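Local coordinates for protein 5-formyl-3-hydroxy-2-methylpyridine 4-carboxylate 5-dehydrogenase (Mesorhizobium japonicum MAFF 303099, PDB 4OM8) that oxidises 5-formyl-3-hydroxy-2-methylpyridine-4-carboxylate with NAD(+) in vitamin B6 breakdown and can also reduce the same aldehyde with NADH to 4-pyridoxic acid, at residues A[214-217]-A[218-222]; A[299-302]-A[303-307]. All coordinates share one frame; numbering follows the deposited sequence.

Contact 1: residues A[214-217]-A[218-222]; sequences TCVS and WGIGY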
ATOM      1  N   THR A 214       3.766 -11.082  -1.317  1.00  9.50           N
ATOM      2  CA  THR A 214       3.564 -10.979  -2.763  1.00  9.14           C
ATOM      3  C   THR A 214       2.187 -10.411  -3.076  1.00 10.06           C
ATOM      4  O   THR A 214       2.020  -9.525  -3.920  1.00  9.56           O
ATOM      5  CB  THR A 214       3.720 -12.350  -3.412  1.00  9.48           C
ATOM      6  OG1 THR A 214       5.061 -12.801  -3.194  1.00 11.13           O
ATOM      7  CG2 THR A 214       3.407 -12.297  -4.917  1.00 11.21           C
ATOM      8  N   CYS A 215       1.198 -10.935  -2.367  1.00  9.66           N
ATOM      9  CA  CYS A 215      -0.186 -10.541  -2.547  1.00  8.63           C
ATOM     10  C   CYS A 215      -0.394  -9.061  -2.267  1.00 10.22           C
ATOM     11  O   CYS A 215      -0.981  -8.345  -3.077  1.00 10.45           O
ATOM     12  CB  CYS A 215      -1.071 -11.391  -1.626  1.00  9.59           C
ATOM     13  SG  CYS A 215      -2.845 -11.137  -1.860  1.00 11.07           S
ATOM     14  N   VAL A 216       0.081  -8.605  -1.113  1.00  9.47           N
ATOM     15  CA  VAL A 216      -0.186  -7.235  -0.696  1.00  7.55           C
ATOM     16  C   VAL A 216       0.734  -6.217  -1.394  1.00  9.64           C
ATOM     17  O   VAL A 216       0.280  -5.147  -1.789  1.00 10.62           O
ATOM     18  CB  VAL A 216      -0.089  -7.110   0.844  1.00  7.88           C
ATOM     19  CG1 VAL A 216      -0.251  -5.659   1.276  1.00 10.18           C
ATOM     20  CG2 VAL A 216      -1.154  -7.999   1.523  1.00 10.12           C
ATOM     21  N   SER A 217       2.009  -6.556  -1.590  1.00  8.26           N
ATOM     22  CA  SER A 217       2.883  -5.654  -2.333  1.00  9.23           C
ATOM     23  C   SER A 217       2.344  -5.351  -3.718  1.00  9.72           C
ATOM     24  O   SER A 217       2.289  -4.192  -4.138  1.00  9.94           O
ATOM     25  CB  SER A 217       4.288  -6.232  -2.456  1.00  9.00           C
ATOM     26  OG  SER A 217       4.979  -6.089  -1.223  1.00  9.83           O
ATOM     27  N   TRP A 218       1.956  -6.392  -4.445  1.00  8.96           N
ATOM     28  CA  TRP A 218       1.531  -6.204  -5.818  1.00  9.28           C
ATOM     29  C   TRP A 218       0.065  -5.837  -5.965  1.00  9.82           C
ATOM     30  O   TRP A 218      -0.301  -5.048  -6.839  1.00 10.95           O
ATOM     31  CB  TRP A 218       1.818  -7.465  -6.619  1.00  9.75           C
ATOM     32  CG  TRP A 218       3.262  -7.629  -6.957  1.00  8.62           C
ATOM     33  CD1 TRP A 218       4.137  -8.568  -6.467  1.00  9.60           C
ATOM     34  CD2 TRP A 218       4.010  -6.843  -7.899  1.00 10.49           C
ATOM     35  NE1 TRP A 218       5.380  -8.400  -7.045  1.00 10.72           N
ATOM     36  CE2 TRP A 218       5.322  -7.350  -7.924  1.00  9.90           C
ATOM     37  CE3 TRP A 218       3.692  -5.751  -8.712  1.00 10.42           C
ATOM     38  CZ2 TRP A 218       6.315  -6.815  -8.746  1.00 13.13           C
ATOM     39  CZ3 TRP A 218       4.676  -5.217  -9.525  1.00 11.44           C
ATOM     40  CH2 TRP A 218       5.970  -5.749  -9.536  1.00 10.60           C
ATOM     41  N   GLY A 219      -0.785  -6.420  -5.131  1.00  9.57           N
ATOM     42  CA  GLY A 219      -2.209  -6.176  -5.272  1.00 10.16           C
ATOM     43  C   GLY A 219      -2.676  -4.882  -4.632  1.00 11.22           C
ATOM     44  O   GLY A 219      -3.701  -4.314  -5.036  1.00 11.48           O
ATOM     45  N   ILE A 220      -1.930  -4.417  -3.628  1.00  8.80           N
ATOM     46  CA  ILE A 220      -2.360  -3.271  -2.827  1.00  9.09           C
ATOM     47  C   ILE A 220      -1.317  -2.146  -2.827  1.00  9.39           C
ATOM     48  O   ILE A 220      -1.610  -1.048  -3.268  1.00 10.21           O
ATOM     49  CB  ILE A 220      -2.681  -3.692  -1.367  1.00  8.41           C
ATOM     50  CG1 ILE A 220      -3.816  -4.711  -1.381  1.00 10.71           C
ATOM     51  CG2 ILE A 220      -3.105  -2.478  -0.542  1.00 11.33           C
ATOM     52  CD1 ILE A 220      -4.111  -5.337  -0.042  1.00 10.37           C
ATOM     53  N   GLY A 221      -0.110  -2.395  -2.330  1.00  8.31           N
ATOM     54  CA  GLY A 221       0.866  -1.307  -2.223  1.00  9.67           C
ATOM     55  C   GLY A 221       1.204  -0.671  -3.571  1.00  9.42           C
ATOM     56  O   GLY A 221       1.206   0.549  -3.723  1.00 10.46           O
ATOM     57  N   TYR A 222       1.471  -1.521  -4.555  1.00  8.44           N
ATOM     58  CA  TYR A 222       1.777  -1.097  -5.916  1.00 10.52           C
ATOM     59  C   TYR A 222       0.685  -0.181  -6.462  1.00 10.19           C
ATOM     60  O   TYR A 222       0.967   0.904  -6.978  1.00 10.87           O
ATOM     61  CB  TYR A 222       1.968  -2.357  -6.766  1.00  8.59           C
ATOM     62  CG  TYR A 222       2.006  -2.230  -8.269  1.00 10.33           C
ATOM     63  CD1 TYR A 222       2.851  -1.335  -8.909  1.00 10.73           C
ATOM     64  CD2 TYR A 222       1.244  -3.087  -9.050  1.00 10.26           C
ATOM     65  CE1 TYR A 222       2.898  -1.278 -10.297  1.00 10.81           C
ATOM     66  CE2 TYR A 222       1.284  -3.043 -10.413  1.00 10.20           C
ATOM     67  CZ  TYR A 222       2.101  -2.135 -11.038  1.00  9.59           C
ATOM     68  OH  TYR A 222       2.122  -2.113 -12.422  1.00 11.57           O
TER
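Trp218 reaches back along helix 209-226 to Thr214, one turn earlier, while Ser217 and Val216 hand the chain on through a widened turn. Trp218 N donates to Thr214 O at 3.2 Å, an ordinary helical bond, and Gly219 N bonds likewise to Cys215 O. With CG anti to its own carbonyl carbon (chi1 -76°), the indole sets its pyrrole edge beside Thr214: Trp218 CD1 comes 3.4 Å from Thr214 O, which lies at the ring edge near its plane, and the methyl CG2 of Thr214 meets Trp218 CD1 at 4.1 Å. The hydroxyl of Thr214 turns the other way and bonds to Glu210 O. At Val216 the bonding pattern changes. Val216 O is gripped twice, by Gly221 N at 2.8 Å, nearly along the C=O axis, and by Ile220 N at 3.0 Å from above the carbonyl plane. Ser217 O then skips to Tyr222 N, also at 2.8 Å, so two successive carbonyls bond five residues ahead, the mark of a pi-type turn. CG1 of Val216 and CD1 of Ile220 touch at 4.1 Å, their side chains crossing at a slant. Four residues on from Trp218, Tyr222 lies beside it: CZ3 of Trp218 stands 4.0 Å above the Tyr222 ring, over its centre. Ser217 OG bonds to Ile224 O of the second subunit and Tyr222 OH to Leu298 O of that subunit, whose Leu174 also packs on Trp218. Gly219 has no room for a side chain, since a beta carbon there would clash with Cys215 O. The amides of residues 218 to 222 thus all find backbone acceptors through the bulge, while the hydroxyls of Ser217 and Tyr222 and the indole of Trp218 are committed to the subunit interface.

Contact 2: residues A[299-302]-A[303-307]; sequences VAVR and RILEG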
ATOM      1  N   VAL A 299      14.054   4.976  -4.345  1.00 10.00           N
ATOM      2  CA  VAL A 299      14.413   6.186  -5.073  1.00  9.94           C
ATOM      3  C   VAL A 299      13.860   6.152  -6.506  1.00  8.65           C
ATOM      4  O   VAL A 299      13.256   7.127  -6.959  1.00 11.21           O
ATOM      5  CB  VAL A 299      15.943   6.409  -5.068  1.00  9.22           C
ATOM      6  CG1 VAL A 299      16.330   7.468  -6.090  1.00 11.03           C
ATOM      7  CG2 VAL A 299      16.382   6.818  -3.661  1.00 11.98           C
ATOM      8  N   ALA A 300      14.022   5.028  -7.204  1.00  9.25           N
ATOM      9  CA  ALA A 300      13.584   4.949  -8.601  1.00 11.32           C
ATOM     10  C   ALA A 300      12.061   5.062  -8.721  1.00  9.88           C
ATOM     11  O   ALA A 300      11.540   5.737  -9.618  1.00 12.31           O
ATOM     12  CB  ALA A 300      14.073   3.662  -9.235  1.00 12.62           C
ATOM     13  N   VAL A 301      11.355   4.394  -7.816  1.00 10.04           N
ATOM     14  CA  VAL A 301       9.898   4.415  -7.830  1.00  9.96           C
ATOM     15  C   VAL A 301       9.379   5.821  -7.534  1.00 11.22           C
ATOM     16  O   VAL A 301       8.456   6.307  -8.184  1.00 11.87           O
ATOM     17  CB  VAL A 301       9.327   3.407  -6.809  1.00  9.79           C
ATOM     18  CG1 VAL A 301       7.837   3.667  -6.560  1.00 12.19           C
ATOM     19  CG2 VAL A 301       9.567   1.977  -7.295  1.00 11.66           C
ATOM     20  N   ARG A 302       9.992   6.497  -6.566  1.00 11.72           N
ATOM     21  CA  ARG A 302       9.524   7.831  -6.219  1.00 10.35           C
ATOM     22  C   ARG A 302       9.579   8.777  -7.416  1.00 13.18           C
ATOM     23  O   ARG A 302       8.640   9.545  -7.648  1.00 13.72           O
ATOM     24  CB  ARG A 302      10.334   8.408  -5.053  1.00 10.22           C
ATOM     25  CG  ARG A 302      10.136   9.903  -4.921  1.00 12.59           C
ATOM     26  CD  ARG A 302      10.636  10.481  -3.613  1.00 10.95           C
ATOM     27  NE  ARG A 302      10.596  11.937  -3.707  1.00 15.12           N
ATOM     28  CZ  ARG A 302      11.076  12.777  -2.794  1.00 16.15           C
ATOM     29  NH1 ARG A 302      11.645  12.323  -1.683  1.00 12.07           N
ATOM     30  NH2 ARG A 302      10.987  14.080  -3.008  1.00 16.83           N
ATOM     31  N   ARG A 303      10.657   8.710  -8.194  1.00 11.07           N
ATOM     32  CA  ARG A 303      10.778   9.601  -9.337  0.58 12.62           C
ATOM     33  C   ARG A 303       9.655   9.351 -10.337  1.00 12.76           C
ATOM     34  O   ARG A 303       9.104  10.294 -10.901  1.00 14.77           O
ATOM     35  CB  ARG A 303      12.149   9.451  -9.986  0.58 15.61           C
ATOM     36  CG  ARG A 303      13.257   9.850  -9.026  0.58 15.54           C
ATOM     37  CD  ARG A 303      14.507  10.234  -9.761  0.58 20.01           C
ATOM     38  NE  ARG A 303      14.938   9.190 -10.679  0.58 18.50           N
ATOM     39  CZ  ARG A 303      15.952   9.324 -11.524  0.58 19.28           C
ATOM     40  NH1 ARG A 303      16.632  10.460 -11.563  0.58 23.09           N
ATOM     41  NH2 ARG A 303      16.292   8.326 -12.327  0.58 15.40           N
ATOM     42  N   ILE A 304       9.290   8.089 -10.537  1.00 13.58           N
ATOM     43  CA  ILE A 304       8.157   7.793 -11.411  1.00 11.29           C
ATOM     44  C   ILE A 304       6.838   8.349 -10.856  1.00 12.14           C
ATOM     45  O   ILE A 304       6.036   8.923 -11.585  1.00 15.53           O
ATOM     46  CB  ILE A 304       7.996   6.281 -11.637  1.00 10.34           C
ATOM     47  CG1 ILE A 304       9.264   5.698 -12.259  1.00 15.40           C
ATOM     48  CG2 ILE A 304       6.741   6.010 -12.469  1.00 12.68           C
ATOM     49  CD1 ILE A 304       9.660   6.385 -13.507  1.00 18.96           C
ATOM     50  N   LEU A 305       6.627   8.185  -9.555  1.00 11.42           N
ATOM     51  CA  LEU A 305       5.375   8.606  -8.936  1.00 12.06           C
ATOM     52  C   LEU A 305       5.213  10.115  -8.990  1.00 13.46           C
ATOM     53  O   LEU A 305       4.085  10.631  -9.008  1.00 15.88           O
ATOM     54  CB  LEU A 305       5.309   8.121  -7.488  1.00 12.80           C
ATOM     55  CG  LEU A 305       5.175   6.616  -7.274  1.00 10.98           C
ATOM     56  CD1 LEU A 305       5.161   6.289  -5.806  1.00 14.30           C
ATOM     57  CD2 LEU A 305       3.923   6.069  -7.949  1.00 14.18           C
ATOM     58  N   GLU A 306       6.348  10.810  -9.023  1.00 15.36           N
ATOM     59  CA  GLU A 306       6.379  12.267  -9.117  1.00 18.88           C
ATOM     60  C   GLU A 306       6.192  12.781 -10.535  1.00 19.38           C
ATOM     61  O   GLU A 306       6.146  13.994 -10.757  1.00 26.78           O
ATOM     62  CB  GLU A 306       7.698  12.795  -8.568  1.00 22.83           C
ATOM     63  CG  GLU A 306       7.826  12.618  -7.099  1.00 19.16           C
ATOM     64  CD  GLU A 306       9.189  13.040  -6.584  1.00 18.85           C
ATOM     65  OE1 GLU A 306      10.186  12.997  -7.351  1.00 22.40           O
ATOM     66  OE2 GLU A 306       9.256  13.404  -5.404  1.00 21.17           O
ATOM     67  N   GLY A 307       6.126  11.864 -11.493  1.00 17.88           N
ATOM     68  CA  GLY A 307       5.869  12.218 -12.879  1.00 17.61           C
ATOM     69  C   GLY A 307       7.107  12.356 -13.742  1.00 20.96           C
ATOM     70  O   GLY A 307       7.025  12.845 -14.873  1.00 24.68           O
TER
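A salt bridge between Arg302 and Glu306, one helical turn apart, marks the C-terminal end of helix 284-305, in the dimer interface. Arg302 NE donates to Glu306 OE2 at 2.6 Å with an N-H...O angle of 157°, and Arg302 NH2 adds a weak bond to Glu306 OE2 at 3.0 Å. OE2 sits at the guanidinium edge, near its plane, and NE meets it from above the carboxylate plane. The two planes stand 88° apart. CG of Arg302 lies anti to its backbone N (chi1 164°), and the extended chain beyond it carries NE across to Glu306 OE2. NH1 bonds to Ile144 O, and Tyr222 of the second subunit packs against this arginine. A leucine in place of Arg302 would probably leave the Glu306 carboxylate without its charged mate and Ile144 O without this donor. On another side of the helix, CG1 of Val301 meets CD1 of Leu305 at 3.8 Å, the two side chains lying parallel. Gly307, at positive phi, closes a Schellman motif; Gly307 N to Ile304 O, at 2.9 Å, is one of the two bonds back into the last turn. The helix end is therefore secured by its backbone cap and a charge pair that, with Ile144 O, probably limits the guanidinium's rotation.

Overall arrangement
Contacts 1 and 2 lie on different helices, 209-226 and 284-305, with centres about 17 Å apart and nearest atoms about 6 Å apart, so within one chain they do not touch. The dimer joins them instead: Leu305 of contact 2 packs on Trp218 of the second subunit. Ile144 is shared as well, since its O takes Arg302 NH1 in its own chain while Tyr222 of the second subunit packs on it. Within its own chain Leu305 also rests on Ala225 and Val226, at the end of the helix that carries contact 1. Both are away from the annotated sites, including the NAD-binding residues and His137, a residue inferred to be important for catalysis; their direct structural association is with the homodimer interface.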